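Local atomic coordinates of DYNE8 (Micromonospora chersina, PDB entry 4AMM), a protein that forms the acyltransferase domain of an iterative polyketide synthase of enediyne biosynthesis, where it probably loads acyl building blocks for chain extension. Residues A223-L228 against V245-T250; L216-D221 against D255-A260; L173-G178 against V236-G241. All coordinates share one frame; numbering follows the deposited sequence.

Contact 1 of 3, residues A223-L228 against V245-T250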
ATOM      1  N   ALA A 223      -5.078  13.287  18.875  1.00 13.06           N
ATOM      2  CA  ALA A 223      -5.427  14.237  19.945  1.00 13.44           C
ATOM      3  C   ALA A 223      -4.690  15.558  19.797  1.00 12.26           C
ATOM      4  O   ALA A 223      -5.284  16.628  20.032  1.00 13.09           O
ATOM      5  CB  ALA A 223      -5.024  13.666  21.281  1.00 14.86           C
ATOM      6  N   ALA A 224      -3.396  15.532  19.396  1.00 13.96           N
ATOM      7  CA  ALA A 224      -2.724  16.776  19.263  1.00 14.01           C
ATOM      8  C   ALA A 224      -3.326  17.542  18.094  1.00 12.57           C
ATOM      9  O   ALA A 224      -3.430  18.805  18.184  1.00 14.18           O
ATOM     10  CB  ALA A 224      -1.234  16.511  19.052  1.00 14.22           C
ATOM     11  N   ALA A 225      -3.652  16.864  17.000  1.00 12.03           N
ATOM     12  CA  ALA A 225      -4.294  17.552  15.876  1.00 11.84           C
ATOM     13  C   ALA A 225      -5.604  18.208  16.231  1.00 11.87           C
ATOM     14  O   ALA A 225      -5.919  19.312  15.812  1.00 13.33           O
ATOM     15  CB  ALA A 225      -4.498  16.623  14.737  1.00 12.21           C
ATOM     16  N   ARG A 226      -6.419  17.477  16.996  1.00 11.29           N
ATOM     17  CA  ARG A 226      -7.710  18.008  17.409  1.00 11.76           C
ATOM     18  C   ARG A 226      -7.563  19.136  18.341  1.00 12.85           C
ATOM     19  O   ARG A 226      -8.354  20.086  18.307  1.00 14.17           O
ATOM     20  CB  ARG A 226      -8.562  16.860  18.034  1.00 12.25           C
ATOM     21  CG  ARG A 226      -9.108  15.922  16.957  1.00 12.17           C
ATOM     22  CD  ARG A 226     -10.665  16.101  16.830  1.00 11.45           C
ATOM     23  NE  ARG A 226     -11.213  15.446  15.653  1.00 11.00           N
ATOM     24  CZ  ARG A 226     -11.412  14.143  15.516  1.00 12.02           C
ATOM     25  NH1 ARG A 226     -11.078  13.263  16.503  1.00 13.28           N
ATOM     26  NH2 ARG A 226     -11.933  13.703  14.351  1.00 12.40           N
ATOM     27  N   GLU A 227      -6.539  19.129  19.205  1.00 12.85           N
ATOM     28  CA  GLU A 227      -6.272  20.333  20.041  1.00 13.78           C
ATOM     29  C   GLU A 227      -5.849  21.555  19.201  1.00 13.53           C
ATOM     30  O   GLU A 227      -6.387  22.648  19.412  1.00 15.76           O
ATOM     31  CB  GLU A 227      -5.177  19.979  21.049  1.00 16.20           C
ATOM     32  CG  GLU A 227      -4.874  21.131  22.050  1.00 20.71           C
ATOM     33  CD  GLU A 227      -3.573  20.894  22.818  1.00 35.53           C
ATOM     34  OE1 GLU A 227      -3.616  20.131  23.789  1.00 42.27           O
ATOM     35  OE2 GLU A 227      -2.507  21.468  22.445  1.00 42.37           O
ATOM     36  N   LEU A 228      -4.997  21.352  18.196  1.00 13.62           N
ATOM     37  CA  LEU A 228      -4.594  22.467  17.339  1.00 15.83           C
ATOM     38  C   LEU A 228      -5.761  23.000  16.514  1.00 15.08           C
ATOM     39  O   LEU A 228      -5.865  24.222  16.258  1.00 17.34           O
ATOM     40  CB  LEU A 228      -3.458  22.064  16.365  1.00 16.64           C
ATOM     41  CG  LEU A 228      -2.105  21.704  16.972  1.00 16.40           C
ATOM     42  CD1 LEU A 228      -1.090  21.178  15.935  1.00 18.17           C
ATOM     43  CD2 LEU A 228      -1.490  22.946  17.631  1.00 20.12           C
ATOM     44  N   VAL A 245      -1.099  13.230  11.002  1.00  9.91           N
ATOM     45  CA  VAL A 245      -2.578  13.495  10.892  1.00  9.22           C
ATOM     46  C   VAL A 245      -2.685  14.694   9.960  1.00  9.16           C
ATOM     47  O   VAL A 245      -1.932  15.724  10.099  1.00 12.66           O
ATOM     48  CB  VAL A 245      -3.143  13.791  12.208  1.00  9.37           C
ATOM     49  CG1 VAL A 245      -4.674  14.148  12.057  1.00 11.79           C
ATOM     50  CG2 VAL A 245      -3.044  12.534  13.099  1.00 12.76           C
ATOM     51  N   VAL A 246      -3.582  14.643   9.009  1.00 10.07           N
ATOM     52  CA  VAL A 246      -3.793  15.715   8.008  1.00  8.87           C
ATOM     53  C   VAL A 246      -5.085  16.401   8.403  1.00  8.96           C
ATOM     54  O   VAL A 246      -6.118  15.702   8.621  1.00  9.82           O
ATOM     55  CB  VAL A 246      -3.826  15.207   6.619  1.00  9.50           C
ATOM     56  CG1 VAL A 246      -4.015  16.339   5.575  1.00 11.84           C
ATOM     57  CG2 VAL A 246      -2.566  14.401   6.280  1.00 11.29           C
ATOM     58  N   VAL A 247      -5.127  17.695   8.480  1.00  9.50           N
ATOM     59  CA  VAL A 247      -6.325  18.527   8.647  1.00  9.53           C
ATOM     60  C   VAL A 247      -6.666  19.258   7.378  1.00 10.08           C
ATOM     61  O   VAL A 247      -5.830  19.363   6.453  1.00 10.41           O
ATOM     62  CB  VAL A 247      -6.258  19.519   9.830  1.00  9.45           C
ATOM     63  CG1 VAL A 247      -6.016  18.747  11.143  1.00 12.04           C
ATOM     64  CG2 VAL A 247      -5.165  20.589   9.598  1.00 11.55           C
ATOM     65  N   ALA A 248      -7.926  19.656   7.263  1.00  9.79           N
ATOM     66  CA  ALA A 248      -8.447  20.264   6.013  1.00 10.31           C
ATOM     67  C   ALA A 248      -9.419  21.354   6.372  1.00 10.33           C
ATOM     68  O   ALA A 248     -10.093  21.351   7.389  1.00 11.67           O
ATOM     69  CB  ALA A 248      -9.096  19.232   5.135  1.00 10.17           C
ATOM     70  N   GLY A 249      -9.482  22.346   5.453  1.00 11.13           N
ATOM     71  CA  GLY A 249     -10.474  23.482   5.582  1.00 11.23           C
ATOM     72  C   GLY A 249     -10.112  24.561   4.568  1.00 10.18           C
ATOM     73  O   GLY A 249      -9.415  24.308   3.671  1.00 11.46           O
ATOM     74  N   THR A 250     -10.849  25.659   4.771  1.00 12.48           N
ATOM     75  CA  THR A 250     -10.573  26.801   3.928  1.00 13.25           C
ATOM     76  C   THR A 250      -9.158  27.327   4.236  1.00 14.30           C
ATOM     77  O   THR A 250      -8.552  27.061   5.281  1.00 14.13           O
ATOM     78  CB  THR A 250     -11.585  27.929   4.140  1.00 12.40           C
ATOM     79  OG1 THR A 250     -11.407  28.434   5.446  1.00 14.61           O
ATOM     80  CG2 THR A 250     -13.026  27.472   3.879  1.00 15.63           C
TER
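Ala-225 on helix 222-229 and Val-245 on strand 244-250 bring their backbones to a CA-CA distance of 6.7 Å, consistent with the small alanine at the interface. Its methyl does all the touching from the helix side. Ala-225 CB meets Val-245 CG1 at 3.7 Å and, farther along the strand, Val-247 CG1 at 4.4 Å. The two valines stand two residues apart and so point to the same face of the strand, where the alanine methyl sits over the gap between their CG1 branches. In Val-245 a chi1 of 177° swings CG1 to the far side from the backbone N, and this branch is the one that reaches the alanine, with Val-245 CB close behind at 4.0 Å from Ala-225 CB. The contact is small, about 97 Å² in all, and no hydrogen bond crosses it. Backbone bonds run instead within the helix, as from Glu-227 N to Ala-223 O at 2.9 Å, and between the strand and its neighbours in the sheet. Val-246, between the two touching valines, faces away from the helix and packs on Met-215, Ser-217 and Leu-271. The arrangement is one half of a ferredoxin-like subdomain, in which helix 222-229 links strand 213-218 to strand 235-241 by passing over the strand between them, 244-250. Leu-218 also covers Ala-225, while Leu-228, farther along, leans on Ala-260, Ala-261 and Ala-264 of helix 251-264, the second helix on this face.

Contact 2 of 3, residues L216-D221 against D255-A260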
ATOM      1  N   LEU A 216      -3.353  20.335   5.314  1.00 11.80           N
ATOM      2  CA  LEU A 216      -2.185  20.693   6.096  1.00 10.87           C
ATOM      3  C   LEU A 216      -1.743  19.438   6.874  1.00 10.44           C
ATOM      4  O   LEU A 216      -2.586  18.912   7.655  1.00 11.85           O
ATOM      5  CB  LEU A 216      -2.488  21.851   7.048  1.00 11.19           C
ATOM      6  CG  LEU A 216      -1.330  22.372   7.900  1.00 13.40           C
ATOM      7  CD1 LEU A 216      -0.285  23.041   6.975  1.00 13.80           C
ATOM      8  CD2 LEU A 216      -1.889  23.386   8.888  1.00 15.93           C
ATOM      9  N   SER A 217      -0.559  18.936   6.647  1.00 11.84           N
ATOM     10  CA  SER A 217      -0.097  17.728   7.320  1.00 11.23           C
ATOM     11  C   SER A 217       0.567  18.025   8.610  1.00 13.45           C
ATOM     12  O   SER A 217       1.452  18.929   8.618  1.00 15.37           O
ATOM     13  CB  SER A 217       0.773  16.994   6.368  1.00 14.88           C
ATOM     14  OG  SER A 217       1.133  15.734   6.970  1.00 18.27           O
ATOM     15  N   LEU A 218       0.272  17.315   9.680  1.00 11.21           N
ATOM     16  CA  LEU A 218       0.890  17.598  10.969  1.00 11.78           C
ATOM     17  C   LEU A 218       1.697  16.385  11.437  1.00 12.73           C
ATOM     18  O   LEU A 218       1.192  15.215  11.420  1.00 12.55           O
ATOM     19  CB  LEU A 218      -0.169  17.874  12.072  1.00 11.89           C
ATOM     20  CG  LEU A 218      -1.206  18.951  11.724  1.00 11.64           C
ATOM     21  CD1 LEU A 218      -2.372  19.008  12.686  1.00 14.04           C
ATOM     22  CD2 LEU A 218      -0.540  20.314  11.647  1.00 14.26           C
ATOM     23  N   ARG A 219       2.913  16.642  11.956  1.00 11.99           N
ATOM     24  CA  ARG A 219       3.705  15.567  12.601  1.00 14.01           C
ATOM     25  C   ARG A 219       3.323  15.492  14.056  1.00 14.43           C
ATOM     26  O   ARG A 219       3.959  16.053  14.926  1.00 16.09           O
ATOM     27  CB  ARG A 219       5.170  15.998  12.419  1.00 14.65           C
ATOM     28  CG  ARG A 219       6.187  14.987  12.956  1.00 18.89           C
ATOM     29  CD  ARG A 219       6.297  13.672  12.167  1.00 21.25           C
ATOM     30  NE  ARG A 219       6.573  13.744  10.700  1.00 21.26           N
ATOM     31  CZ  ARG A 219       7.718  13.964  10.033  1.00 31.02           C
ATOM     32  NH1 ARG A 219       8.892  14.265  10.615  1.00 29.66           N
ATOM     33  NH2 ARG A 219       7.662  13.924   8.702  1.00 34.74           N
ATOM     34  N   ALA A 220       2.204  14.823  14.302  1.00 13.01           N
ATOM     35  CA  ALA A 220       1.536  14.786  15.591  1.00 14.17           C
ATOM     36  C   ALA A 220       0.428  13.722  15.503  1.00 14.17           C
ATOM     37  O   ALA A 220       0.070  13.252  14.406  1.00 14.75           O
ATOM     38  CB  ALA A 220       0.893  16.168  15.884  1.00 17.08           C
ATOM     39  N   ASP A 221      -0.085  13.328  16.682  1.00 13.14           N
ATOM     40  CA  ASP A 221      -1.152  12.370  16.754  1.00 12.89           C
ATOM     41  C   ASP A 221      -2.534  12.977  16.692  1.00 13.30           C
ATOM     42  O   ASP A 221      -2.696  14.199  16.645  1.00 13.42           O
ATOM     43  CB  ASP A 221      -0.975  11.433  17.959  1.00 15.02           C
ATOM     44  CG  ASP A 221      -1.116  12.110  19.283  1.00 17.98           C
ATOM     45  OD1 ASP A 221      -1.706  13.155  19.501  1.00 18.06           O
ATOM     46  OD2 ASP A 221      -0.618  11.497  20.275  1.00 22.49           O
ATOM     47  N   ASP A 255      -4.751  28.485   8.048  1.00 15.41           N
ATOM     48  CA  ASP A 255      -3.787  29.447   8.635  1.00 17.11           C
ATOM     49  C   ASP A 255      -3.871  29.527  10.154  1.00 15.49           C
ATOM     50  O   ASP A 255      -2.836  29.636  10.835  1.00 17.05           O
ATOM     51  CB  ASP A 255      -4.094  30.831   8.037  1.00 17.21           C
ATOM     52  CG  ASP A 255      -3.582  31.012   6.594  1.00 25.02           C
ATOM     53  OD1 ASP A 255      -2.816  30.184   6.030  1.00 28.73           O
ATOM     54  OD2 ASP A 255      -4.005  32.060   6.037  1.00 30.57           O
ATOM     55  N   ARG A 256      -5.064  29.352  10.749  1.00 15.10           N
ATOM     56  CA  ARG A 256      -5.237  29.289  12.206  1.00 14.92           C
ATOM     57  C   ARG A 256      -4.492  28.085  12.771  1.00 14.27           C
ATOM     58  O   ARG A 256      -3.870  28.160  13.847  1.00 14.32           O
ATOM     59  CB  ARG A 256      -6.732  29.317  12.664  1.00 14.68           C
ATOM     60  CG  ARG A 256      -7.483  30.576  12.155  1.00 14.61           C
ATOM     61  CD  ARG A 256      -8.960  30.388  12.375  1.00 14.35           C
ATOM     62  NE  ARG A 256      -9.684  31.490  11.774  1.00 13.15           N
ATOM     63  CZ  ARG A 256     -10.784  31.394  11.087  1.00 14.55           C
ATOM     64  NH1 ARG A 256     -11.376  30.219  10.906  1.00 15.33           N
ATOM     65  NH2 ARG A 256     -11.297  32.498  10.506  1.00 15.95           N
ATOM     66  N   VAL A 257      -4.619  26.938  12.092  1.00 14.54           N
ATOM     67  CA  VAL A 257      -3.944  25.762  12.617  1.00 14.32           C
ATOM     68  C   VAL A 257      -2.435  25.934  12.478  1.00 13.69           C
ATOM     69  O   VAL A 257      -1.733  25.500  13.360  1.00 14.80           O
ATOM     70  CB  VAL A 257      -4.427  24.494  11.787  1.00 12.48           C
ATOM     71  CG1 VAL A 257      -3.685  23.221  12.270  1.00 13.76           C
ATOM     72  CG2 VAL A 257      -5.946  24.234  11.946  1.00 15.42           C
ATOM     73  N   ALA A 258      -1.981  26.485  11.365  1.00 15.06           N
ATOM     74  CA  ALA A 258      -0.533  26.602  11.165  1.00 17.47           C
ATOM     75  C   ALA A 258       0.036  27.520  12.260  1.00 18.71           C
ATOM     76  O   ALA A 258       1.128  27.232  12.767  1.00 18.72           O
ATOM     77  CB  ALA A 258      -0.227  27.168   9.809  1.00 17.82           C
ATOM     78  N   GLU A 259      -0.661  28.605  12.621  1.00 16.46           N
ATOM     79  CA  GLU A 259      -0.244  29.478  13.745  1.00 19.61           C
ATOM     80  C   GLU A 259      -0.166  28.708  15.006  1.00 19.93           C
ATOM     81  O   GLU A 259       0.809  28.807  15.751  1.00 21.00           O
ATOM     82  CB  GLU A 259      -1.283  30.569  14.031  1.00 20.70           C
ATOM     83  CG  GLU A 259      -1.232  31.710  13.051  1.00 25.74           C
ATOM     84  CD  GLU A 259      -2.418  32.649  13.327  1.00 30.61           C
ATOM     85  OE1 GLU A 259      -2.632  32.976  14.534  1.00 34.87           O
ATOM     86  OE2 GLU A 259      -3.140  32.910  12.355  1.00 33.98           O
ATOM     87  N   ALA A 260      -1.231  27.948  15.328  1.00 17.85           N
ATOM     88  CA  ALA A 260      -1.288  27.154  16.543  1.00 17.47           C
ATOM     89  C   ALA A 260      -0.159  26.150  16.580  1.00 18.47           C
ATOM     90  O   ALA A 260       0.447  25.934  17.621  1.00 18.04           O
ATOM     91  CB  ALA A 260      -2.671  26.430  16.746  1.00 17.62           C
TER
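Leu-216 and Val-257 interdigitate where helix 251-264 crosses the sheet of the ferredoxin-like subdomain, the helix being the connection of a beta-alpha-beta crossover from strand 244-250 to strand 268-270 that passes over the strand between them, 213-218. The short segments 216-218 and 255-260 run nearly the same way, 26° apart, with their axes 10.0 Å from each other. The main bump is Leu-216 CD2, which makes the shortest contact here. It sits against the corner formed by Val-257 CG1, at 3.8 Å, and Ala-258 CB, at 4.2 Å. Ala-258 contributes little bulk, and the leucine methyl can therefore come up against the helix backbone itself. In return Val-257 offers a bump of its own: CG1, set anti to the backbone N (chi1 177°), rests over the pair of leucine methyls, reaching Leu-218 CD2 at 4.3 Å as well. The side chains of Leu-216 and Val-257 overlap alongside each other, running in opposing senses. Around these side chains, Val-247 also packs on Leu-216 and Val-257, and Ala-268 lies against both leucines. Beyond Leu-218 the chain turns away from helix 251-264: Arg-219 centres an inverse gamma turn, and Asp-221 becomes the N-cap of helix 222-229, its OD1 receiving the N-H of Ala-224. About 129 Å² is buried between the segments, entirely without hydrogen bonds. Even the nearest approach to a polar atom is plain van der Waals contact, Leu-216 CD2 resting 4.0 Å from Ala-258 N.

Contact 3 of 3, residues L173-G178 against V236-G241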
ATOM      1  N   LEU A 173      -7.292  -3.507   3.248  1.00 12.55           N
ATOM      2  CA  LEU A 173      -7.858  -2.160   3.489  1.00 13.41           C
ATOM      3  C   LEU A 173      -7.456  -1.269   2.343  1.00 12.95           C
ATOM      4  O   LEU A 173      -6.439  -1.504   1.661  1.00 14.12           O
ATOM      5  CB  LEU A 173      -7.346  -1.570   4.805  1.00 17.08           C
ATOM      6  CG  LEU A 173      -5.925  -1.175   4.928  1.00 14.65           C
ATOM      7  CD1 LEU A 173      -5.640   0.245   4.238  1.00 16.37           C
ATOM      8  CD2 LEU A 173      -5.518  -1.126   6.437  1.00 16.71           C
ATOM      9  N   GLY A 174      -8.265  -0.241   2.130  1.00 11.34           N
ATOM     10  CA  GLY A 174      -7.974   0.774   1.099  1.00 11.45           C
ATOM     11  C   GLY A 174      -8.053   2.160   1.709  1.00 11.59           C
ATOM     12  O   GLY A 174      -8.953   2.449   2.498  1.00 13.68           O
ATOM     13  N   HIS A 175      -7.074   3.005   1.346  1.00 11.83           N
ATOM     14  CA  HIS A 175      -7.007   4.422   1.825  1.00 11.65           C
ATOM     15  C   HIS A 175      -7.797   5.309   0.886  1.00 11.67           C
ATOM     16  O   HIS A 175      -7.418   5.521  -0.251  1.00 12.31           O
ATOM     17  CB  HIS A 175      -5.524   4.811   1.811  1.00 12.15           C
ATOM     18  CG  HIS A 175      -5.180   6.007   2.660  1.00 11.24           C
ATOM     19  ND1 HIS A 175      -5.493   7.307   2.250  1.00 14.46           N
ATOM     20  CD2 HIS A 175      -4.472   6.115   3.823  1.00 11.91           C
ATOM     21  CE1 HIS A 175      -4.999   8.139   3.160  1.00 13.91           C
ATOM     22  NE2 HIS A 175      -4.393   7.455   4.123  1.00 12.55           N
ATOM     23  N   SER A 176      -8.909   5.847   1.420  1.00 12.96           N
ATOM     24  CA  SER A 176      -9.747   6.801   0.623  1.00 12.71           C
ATOM     25  C   SER A 176     -10.120   6.099  -0.709  1.00 12.89           C
ATOM     26  O   SER A 176     -10.888   5.078  -0.676  1.00 13.04           O
ATOM     27  CB  SER A 176      -9.045   8.136   0.458  1.00 13.67           C
ATOM     28  OG  SER A 176     -10.047   8.974  -0.172  1.00 15.62           O
ATOM     29  N   LEU A 177      -9.715   6.589  -1.857  1.00 11.55           N
ATOM     30  CA  LEU A 177      -9.960   5.972  -3.135  1.00 13.07           C
ATOM     31  C   LEU A 177      -9.724   4.457  -3.124  1.00 11.73           C
ATOM     32  O   LEU A 177     -10.438   3.686  -3.800  1.00 12.94           O
ATOM     33  CB  LEU A 177      -9.045   6.626  -4.210  1.00 12.65           C
ATOM     34  CG  LEU A 177      -9.065   5.998  -5.596  1.00 13.68           C
ATOM     35  CD1 LEU A 177     -10.470   6.109  -6.255  1.00 15.30           C
ATOM     36  CD2 LEU A 177      -7.988   6.649  -6.421  1.00 14.30           C
ATOM     37  N   GLY A 178      -8.643   4.045  -2.453  1.00 11.95           N
ATOM     38  CA  GLY A 178      -8.320   2.593  -2.452  1.00 11.65           C
ATOM     39  C   GLY A 178      -9.411   1.726  -1.861  1.00 11.81           C
ATOM     40  O   GLY A 178      -9.366   0.512  -2.162  1.00 11.71           O
ATOM     41  N   VAL A 236     -10.130  17.167  11.081  1.00  9.44           N
ATOM     42  CA  VAL A 236      -9.280  16.051  10.686  1.00  8.87           C
ATOM     43  C   VAL A 236      -9.766  15.443   9.406  1.00  8.82           C
ATOM     44  O   VAL A 236     -10.983  15.124   9.257  1.00  9.39           O
ATOM     45  CB  VAL A 236      -9.284  15.004  11.809  1.00  8.86           C
ATOM     46  CG1 VAL A 236      -8.525  13.774  11.420  1.00 12.38           C
ATOM     47  CG2 VAL A 236      -8.573  15.566  13.078  1.00 11.24           C
ATOM     48  N   ALA A 237      -8.860  15.292   8.438  1.00  9.33           N
ATOM     49  CA  ALA A 237      -9.136  14.715   7.164  1.00  8.80           C
ATOM     50  C   ALA A 237      -8.553  13.332   7.049  1.00 10.83           C
ATOM     51  O   ALA A 237      -9.219  12.442   6.492  1.00  9.68           O
ATOM     52  CB  ALA A 237      -8.520  15.667   6.075  1.00  9.57           C
ATOM     53  N   VAL A 238      -7.312  13.114   7.546  1.00  9.32           N
ATOM     54  CA  VAL A 238      -6.684  11.816   7.329  1.00  9.28           C
ATOM     55  C   VAL A 238      -5.955  11.494   8.635  1.00 11.04           C
ATOM     56  O   VAL A 238      -5.078  12.230   9.084  1.00 10.62           O
ATOM     57  CB  VAL A 238      -5.667  11.879   6.182  1.00 10.72           C
ATOM     58  CG1 VAL A 238      -4.983  10.477   5.989  1.00 13.94           C
ATOM     59  CG2 VAL A 238      -6.287  12.391   4.872  1.00 12.21           C
ATOM     60  N   ASP A 239      -6.319  10.392   9.281  1.00 10.90           N
ATOM     61  CA  ASP A 239      -5.622   9.911  10.521  1.00 11.91           C
ATOM     62  C   ASP A 239      -4.716   8.798  10.115  1.00 11.57           C
ATOM     63  O   ASP A 239      -5.142   7.621   9.949  1.00 12.14           O
ATOM     64  CB  ASP A 239      -6.634   9.430  11.551  1.00 12.62           C
ATOM     65  CG  ASP A 239      -5.977   8.910  12.792  1.00 13.00           C
ATOM     66  OD1 ASP A 239      -4.740   9.076  12.987  1.00 16.13           O
ATOM     67  OD2 ASP A 239      -6.752   8.203  13.552  1.00 16.05           O
ATOM     68  N   ASN A 240      -3.441   9.100   9.823  1.00 10.40           N
ATOM     69  CA  ASN A 240      -2.542   8.052   9.246  1.00 12.10           C
ATOM     70  C   ASN A 240      -1.745   7.327  10.280  1.00 15.90           C
ATOM     71  O   ASN A 240      -1.115   6.316   9.989  1.00 21.79           O
ATOM     72  CB  ASN A 240      -1.529   8.684   8.312  1.00 13.65           C
ATOM     73  CG  ASN A 240      -2.078   8.858   6.957  1.00 13.26           C
ATOM     74  OD1 ASN A 240      -2.993   8.088   6.528  1.00 13.42           O
ATOM     75  ND2 ASN A 240      -1.592   9.890   6.254  1.00 13.76           N
ATOM     76  N   GLY A 241      -1.775   7.834  11.507  1.00 12.83           N
ATOM     77  CA  GLY A 241      -1.073   7.187  12.658  1.00 13.67           C
ATOM     78  C   GLY A 241      -0.645   8.198  13.685  1.00 13.29           C
ATOM     79  O   GLY A 241      -0.958   9.401  13.629  1.00 13.47           O
TER
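His-175 donates from NE2 to OD1 of Asn-240 across 2.9 Å, a nearly straight bond with an angle of 164° at the hydrogen. The donor lies in the carbonyl plane and uses a lone pair of OD1, while the oxygen lies in the imidazole plane; ring and amide are turned 40° apart. CG of His-175 lies opposite the backbone N (chi1 -161°), which carries the ring out to strand 235-241. There Val-238 also touches it, its CG1 lying at the ring edge 3.6 Å from NE2 and 3.7 Å from CE1 of His-175. From other helices, Phe-333 meets the imidazole ring and Leu-357 touches both His-175 and Asn-240. With an alanine in place of His-175, Asn-240 OD1 would probably lose its donor and a gap would open between Val-238, Phe-333 and Leu-357. The histidine belongs to a Gly-His-Ser-Leu-Gly sequence that fits a nucleophile elbow, and Ser-176 OG is hydrogen-bonded to His-278 NE2 and Arg-201 NH2, consistent with the serine-histidine pair of acyltransferases. The contact thus ties the turn after strand 171-174, in the parallel sheet, to strand 235-241 of the small subdomain, with helices 333-339 and 353-360 packed around the junction.

All three contacts are buried, yet they lie at different distances from the centre of the chain: contact 3 is centred about 11 Å from it, contacts 1 and 2 about 24 and 25 Å. Contacts 1 and 2, their centres about 6 Å apart, hold one helical layer to one sheet, through adjacent strands 213-218 and 244-250, and their chemistry is wholly apolar. Contact 3 starts from the next strand, 235-241, but reaches to the turn that follows strand 171-174 of the parallel sheet; there a directional hydrogen bond joins the packing. They illustrate how a small subdomain can close its own core with methyl groups and meet the probable catalytic subdomain through a polar link.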